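Pyruvate formate-lyase 2 (PDB 2F3O) is a glycyl radical enzyme of unknown function from a hyperthermophile, related to pyruvate formate-lyase and glycerol dehydratase and probably a lyase. Local coordinates at residues A[22-27]-A[75-80]. Numbering follows the deposited sequence.
Sequences ERCRLY and AIIFPE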
ATOM      1  N   GLU A  22      12.145   2.909  44.246  1.00 53.69           N
ATOM      2  CA  GLU A  22      11.104   3.941  44.120  1.00 54.24           C
ATOM      3  C   GLU A  22      10.452   4.019  42.732  1.00 54.01           C
ATOM      4  O   GLU A  22       9.238   4.219  42.629  1.00 54.25           O
ATOM      5  CB  GLU A  22      11.643   5.318  44.539  1.00 54.40           C
ATOM      6  CG  GLU A  22      12.161   5.408  45.982  1.00 56.30           C
ATOM      7  CD  GLU A  22      13.628   4.981  46.127  1.00 58.83           C
ATOM      8  OE1 GLU A  22      14.257   4.646  45.095  1.00 60.15           O
ATOM      9  OE2 GLU A  22      14.156   4.976  47.264  1.00 58.98           O
ATOM     10  N   ARG A  23      11.249   3.860  41.677  1.00 53.74           N
ATOM     11  CA  ARG A  23      10.691   3.761  40.334  1.00 53.06           C
ATOM     12  C   ARG A  23       9.855   2.488  40.233  1.00 53.18           C
ATOM     13  O   ARG A  23       8.717   2.524  39.786  1.00 53.15           O
ATOM     14  CB  ARG A  23      11.790   3.781  39.262  1.00 52.75           C
ATOM     15  CG  ARG A  23      11.264   3.791  37.821  1.00 50.61           C
ATOM     16  CD  ARG A  23      11.114   2.391  37.274  1.00 47.39           C
ATOM     17  NE  ARG A  23      10.368   2.345  36.037  1.00 46.10           N
ATOM     18  CZ  ARG A  23       9.873   1.235  35.501  1.00 46.43           C
ATOM     19  NH1 ARG A  23      10.037   0.053  36.084  1.00 46.66           N
ATOM     20  NH2 ARG A  23       9.231   1.301  34.354  1.00 47.30           N
ATOM     21  N   CYS A  24      10.427   1.375  40.666  1.00 53.29           N
ATOM     22  CA  CYS A  24       9.765   0.093  40.581  1.00 53.27           C
ATOM     23  C   CYS A  24       8.392   0.083  41.246  1.00 53.31           C
ATOM     24  O   CYS A  24       7.425  -0.423  40.682  1.00 53.46           O
ATOM     25  CB  CYS A  24      10.651  -0.964  41.215  1.00 53.18           C
ATOM     26  SG  CYS A  24       9.961  -2.587  41.090  1.00 54.16           S
ATOM     27  N   ARG A  25       8.321   0.687  42.428  1.00 53.54           N
ATOM     28  CA  ARG A  25       7.101   0.770  43.236  1.00 53.42           C
ATOM     29  C   ARG A  25       6.028   1.631  42.612  1.00 52.93           C
ATOM     30  O   ARG A  25       4.889   1.181  42.459  1.00 53.31           O
ATOM     31  CB  ARG A  25       7.400   1.375  44.608  1.00 53.79           C
ATOM     32  CG  ARG A  25       8.033   0.440  45.585  1.00 54.66           C
ATOM     33  CD  ARG A  25       7.959   1.031  46.962  1.00 57.11           C
ATOM     34  NE  ARG A  25       6.704   0.662  47.598  1.00 59.21           N
ATOM     35  CZ  ARG A  25       6.418   0.907  48.868  1.00 59.80           C
ATOM     36  NH1 ARG A  25       7.301   1.534  49.634  1.00 60.17           N
ATOM     37  NH2 ARG A  25       5.248   0.530  49.367  1.00 59.87           N
ATOM     38  N   LEU A  26       6.390   2.874  42.287  1.00 51.93           N
ATOM     39  CA  LEU A  26       5.437   3.844  41.751  1.00 51.16           C
ATOM     40  C   LEU A  26       4.892   3.436  40.380  1.00 50.64           C
ATOM     41  O   LEU A  26       3.743   3.745  40.052  1.00 50.56           O
ATOM     42  CB  LEU A  26       6.075   5.221  41.670  1.00 51.14           C
ATOM     43  CG  LEU A  26       6.270   5.941  42.998  1.00 51.26           C
ATOM     44  CD1 LEU A  26       7.287   7.058  42.833  1.00 51.38           C
ATOM     45  CD2 LEU A  26       4.942   6.473  43.522  1.00 51.52           C
ATOM     46  N   TYR A  27       5.723   2.744  39.597  1.00 49.68           N
ATOM     47  CA  TYR A  27       5.296   2.109  38.357  1.00 48.96           C
ATOM     48  C   TYR A  27       4.170   1.107  38.595  1.00 48.57           C
ATOM     49  O   TYR A  27       3.134   1.166  37.931  1.00 48.51           O
ATOM     50  CB  TYR A  27       6.468   1.380  37.727  1.00 48.86           C
ATOM     51  CG  TYR A  27       6.217   0.857  36.340  1.00 48.75           C
ATOM     52  CD1 TYR A  27       6.166   1.709  35.246  1.00 48.63           C
ATOM     53  CD2 TYR A  27       6.059  -0.498  36.117  1.00 49.75           C
ATOM     54  CE1 TYR A  27       5.953   1.214  33.960  1.00 48.89           C
ATOM     55  CE2 TYR A  27       5.841  -0.992  34.847  1.00 49.76           C
ATOM     56  CZ  TYR A  27       5.788  -0.144  33.779  1.00 48.74           C
ATOM     57  OH  TYR A  27       5.574  -0.688  32.547  1.00 48.05           O
ATOM     58  N   ALA A  75      20.716   0.700  41.205  1.00 49.32           N
ATOM     59  CA  ALA A  75      20.065  -0.040  40.126  1.00 48.19           C
ATOM     60  C   ALA A  75      18.575   0.282  40.062  1.00 47.54           C
ATOM     61  O   ALA A  75      17.898   0.250  41.084  1.00 47.59           O
ATOM     62  CB  ALA A  75      20.262  -1.522  40.325  1.00 47.93           C
ATOM     63  N   ILE A  76      18.065   0.592  38.869  1.00 46.44           N
ATOM     64  CA  ILE A  76      16.625   0.763  38.683  1.00 45.53           C
ATOM     65  C   ILE A  76      15.997  -0.590  38.315  1.00 45.57           C
ATOM     66  O   ILE A  76      16.559  -1.338  37.528  1.00 45.67           O
ATOM     67  CB  ILE A  76      16.311   1.823  37.624  1.00 45.06           C
ATOM     68  CG1 ILE A  76      17.090   3.106  37.907  1.00 44.19           C
ATOM     69  CG2 ILE A  76      14.855   2.148  37.625  1.00 44.40           C
ATOM     70  CD1 ILE A  76      16.944   4.177  36.838  1.00 41.41           C
ATOM     71  N   ILE A  77      14.857  -0.926  38.917  1.00 45.61           N
ATOM     72  CA  ILE A  77      14.228  -2.227  38.679  1.00 45.51           C
ATOM     73  C   ILE A  77      13.095  -2.114  37.645  1.00 45.59           C
ATOM     74  O   ILE A  77      12.228  -1.236  37.759  1.00 45.59           O
ATOM     75  CB  ILE A  77      13.672  -2.823  39.991  1.00 45.50           C
ATOM     76  CG1 ILE A  77      14.734  -2.848  41.077  1.00 44.96           C
ATOM     77  CG2 ILE A  77      13.137  -4.231  39.787  1.00 45.34           C
ATOM     78  CD1 ILE A  77      14.191  -3.352  42.387  1.00 44.95           C
ATOM     79  N   PHE A  78      13.110  -2.991  36.637  1.00 45.28           N
ATOM     80  CA  PHE A  78      12.066  -3.024  35.618  1.00 44.98           C
ATOM     81  C   PHE A  78      11.395  -4.385  35.655  1.00 45.57           C
ATOM     82  O   PHE A  78      11.780  -5.272  34.912  1.00 45.87           O
ATOM     83  CB  PHE A  78      12.641  -2.728  34.220  1.00 44.33           C
ATOM     84  CG  PHE A  78      13.084  -1.299  34.047  1.00 43.31           C
ATOM     85  CD1 PHE A  78      14.346  -0.892  34.445  1.00 42.29           C
ATOM     86  CD2 PHE A  78      12.217  -0.350  33.525  1.00 42.08           C
ATOM     87  CE1 PHE A  78      14.730   0.434  34.324  1.00 43.20           C
ATOM     88  CE2 PHE A  78      12.593   0.981  33.397  1.00 41.20           C
ATOM     89  CZ  PHE A  78      13.843   1.376  33.795  1.00 42.60           C
ATOM     90  N   PRO A  79      10.381  -4.562  36.531  1.00 46.16           N
ATOM     91  CA  PRO A  79       9.744  -5.874  36.685  1.00 46.30           C
ATOM     92  C   PRO A  79       8.914  -6.287  35.471  1.00 46.39           C
ATOM     93  O   PRO A  79       8.595  -7.462  35.318  1.00 46.35           O
ATOM     94  CB  PRO A  79       8.832  -5.679  37.905  1.00 46.39           C
ATOM     95  CG  PRO A  79       8.519  -4.227  37.908  1.00 46.07           C
ATOM     96  CD  PRO A  79       9.773  -3.555  37.428  1.00 46.21           C
ATOM     97  N   GLU A  80       8.589  -5.325  34.611  1.00 46.58           N
ATOM     98  CA  GLU A  80       7.872  -5.606  33.372  1.00 46.84           C
ATOM     99  C   GLU A  80       8.819  -6.315  32.396  1.00 46.89           C
ATOM    100  O   GLU A  80       8.397  -7.097  31.540  1.00 46.41           O
ATOM    101  CB  GLU A  80       7.262  -4.321  32.779  1.00 46.47           C
ATOM    102  CG  GLU A  80       8.258  -3.320  32.195  1.00 47.04           C
ATOM    103  CD  GLU A  80       8.714  -2.223  33.167  1.00 48.89           C
ATOM    104  OE1 GLU A  80       8.729  -1.045  32.747  1.00 48.40           O
ATOM    105  OE2 GLU A  80       9.062  -2.512  34.338  1.00 48.99           O
TER
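Ile76 meets the helix 22-34 through its CG2 methyl, which lies 3.8 Å from Arg23 CD and touches the aliphatic part of that arginine where the two side chains cross at about a right angle; with CG anti to the backbone N (chi1 -175°), Arg23 sets CG as well as CB and CD beside this methyl. One residue on, Ile77 packs its CB and CG2 against Cys24. The carbonyl of Ile77 serves the arginine: Arg23 NH1 donates to Ile77 O at 3.0 Å, on a lone pair but with a bent N-H...O angle of 137°. Phe78 then puts CE2 over the centre of the guanidinium, 3.4 Å from Arg23 CZ, although the two planes are inclined by 39°; Tyr27 CG lies over the opposite face, offset toward the rim, so the group is clamped between two aromatic side chains. The Pro79 ring touches the cysteine sulfur, with Cys24 SG 3.8 Å from Pro79 CD. Glu80 closes the run tip to tip with Arg23 in an end-on, two-pronged salt bridge, Arg23 NH2 to Glu80 OE1 at 2.9 Å and Arg23 NH1 to Glu80 OE2 at 3.3 Å, both through syn lone pairs and nearly coplanar. An alanine in place of Arg23 would probably leave the Glu80 carboxylate without its bidentate mate, Ile77 O without this donor, and a gap between Phe78 and Tyr27. Elsewhere, Arg23 NE bonds to Gln266 O, Lys509 forms a second salt bridge with Glu80, and Tyr27 OH pairs with Gln43. The arrangement is a buried bidentate arginine-glutamate salt bridge whose guanidinium is sandwiched between two aromatic side chains, joining helix 22-34 to the loop between strand 74-75 and helix 83-87 within the pyruvate formate-lyase-like region.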